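Local coordinates for spindle assembly abnormal protein 6 (Caenorhabditis elegans, PDB 4G79), which builds the central scaffold of the centriole, its dimers joining through the globular N-terminal head domain to set the organelle's ninefold symmetry, at residues T86-F89 against D90-P93. Residues are numbered along the deposited sequence; the frame is centred on the assembly and turned at random. Where two conformers were deposited one is given.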
# COMPACT_ATOMS: atom_id res chain seq x y z
N THR A 86 5.85 -8.25 4.32
CA THR A 86 7.26 -8.68 4.39
C THR A 86 7.52 -9.68 5.51
O THR A 86 8.67 -10.08 5.70
CB THR A 86 8.18 -7.49 4.51
OG1 THR A 86 7.80 -6.75 5.67
CG2 THR A 86 8.14 -6.61 3.26
N VAL A 87 6.46 -10.10 6.22
CA VAL A 87 6.60 -11.08 7.31
C VAL A 87 6.15 -12.45 6.79
O VAL A 87 5.31 -12.52 5.90
CB VAL A 87 5.85 -10.67 8.63
CG1 VAL A 87 6.47 -9.41 9.22
CG2 VAL A 87 4.35 -10.47 8.40
N ASP A 88 6.70 -13.52 7.35
CA ASP A 88 6.30 -14.87 6.96
C ASP A 88 5.01 -15.28 7.68
O ASP A 88 4.51 -14.57 8.55
CB ASP A 88 7.45 -15.88 7.24
CG ASP A 88 7.98 -15.85 8.66
OD1 ASP A 88 7.16 -15.83 9.60
OD2 ASP A 88 9.21 -15.94 8.84
N PHE A 89 4.46 -16.44 7.29
CA PHE A 89 3.20 -16.91 7.85
C PHE A 89 3.24 -17.06 9.38
O PHE A 89 2.27 -16.71 10.01
CB PHE A 89 2.81 -18.22 7.17
CG PHE A 89 1.54 -18.86 7.63
CD1 PHE A 89 0.32 -18.16 7.59
CD2 PHE A 89 1.53 -20.18 8.08
CE1 PHE A 89 -0.86 -18.78 7.99
CE2 PHE A 89 0.34 -20.79 8.50
CZ PHE A 89 -0.84 -20.09 8.45
N ASP A 90 4.35 -17.56 9.96
CA ASP A 90 4.54 -17.76 11.41
C ASP A 90 4.48 -16.43 12.18
O ASP A 90 3.90 -16.34 13.26
CB ASP A 90 5.91 -18.43 11.65
CG ASP A 90 6.16 -18.85 13.08
OD1 ASP A 90 5.63 -19.91 13.49
OD2 ASP A 90 6.90 -18.14 13.79
N ALA A 91 5.13 -15.40 11.64
CA ALA A 91 5.21 -14.10 12.30
C ALA A 91 3.93 -13.27 12.07
O ALA A 91 3.60 -12.43 12.90
CB ALA A 91 6.41 -13.33 11.77
N PHE A 92 3.22 -13.52 10.96
CA PHE A 92 2.05 -12.73 10.59
C PHE A 92 1.01 -12.54 11.70
O PHE A 92 0.68 -11.38 11.92
CB PHE A 92 1.38 -13.27 9.33
CG PHE A 92 0.13 -12.54 8.91
CD1 PHE A 92 0.20 -11.24 8.41
CD2 PHE A 92 -1.10 -13.19 8.91
CE1 PHE A 92 -0.95 -10.59 7.95
CE2 PHE A 92 -2.25 -12.53 8.46
CZ PHE A 92 -2.17 -11.23 8.01
N PRO A 93 0.48 -13.57 12.43
CA PRO A 93 -0.55 -13.25 13.45
C PRO A 93 0.01 -12.39 14.60
O PRO A 93 -0.66 -11.49 15.07
CB PRO A 93 -1.00 -14.63 13.95
CG PRO A 93 0.15 -15.56 13.63
CD PRO A 93 0.69 -15.04 12.34
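In the turn between helices 73-83 and 92-102 of the SAS-6 N-terminal head domain, D88 reaches forward to accept backbone N-H groups of A91 and F92. The carboxylate oxygen D88 OD1 accepts the backbone N-H of A91 at 2.9 Å, in a fairly straight bond (154° at the hydrogen) that arrives nearly along the C-O axis. Chi1 of 53° tucks CG close to the D88 main chain, from where OD1 reaches forward to A91, and the same oxygen lies 3.4 Å from A91 CB. The main chain adds a second grip: F92 N donates to D88 O at 2.9 Å, while A91 N makes a weak bond to that carbonyl. Beside the polar turn, V87 lays CG2 3.9 Å from F92 CA and near the plane of the F92 ring, at its edge; V87 CB faces A91 CB at 4.2 Å. F89 and F92 both carry CG anti to the backbone N, which directs their rings to the interior, where both touch L53 of strand 51-58 and F92 meets F134 edge-to-face. P93, with no N-H to give, packs CD 3.3 Å from F89 O. V87 also rests on P127 of the second subunit, placing the turn beside the interface between chains. The N-H groups of A91 and F92 thus both find acceptors on D88, whose carboxylate lies near the start of helix 92-102, where a negative charge would probably be favourable.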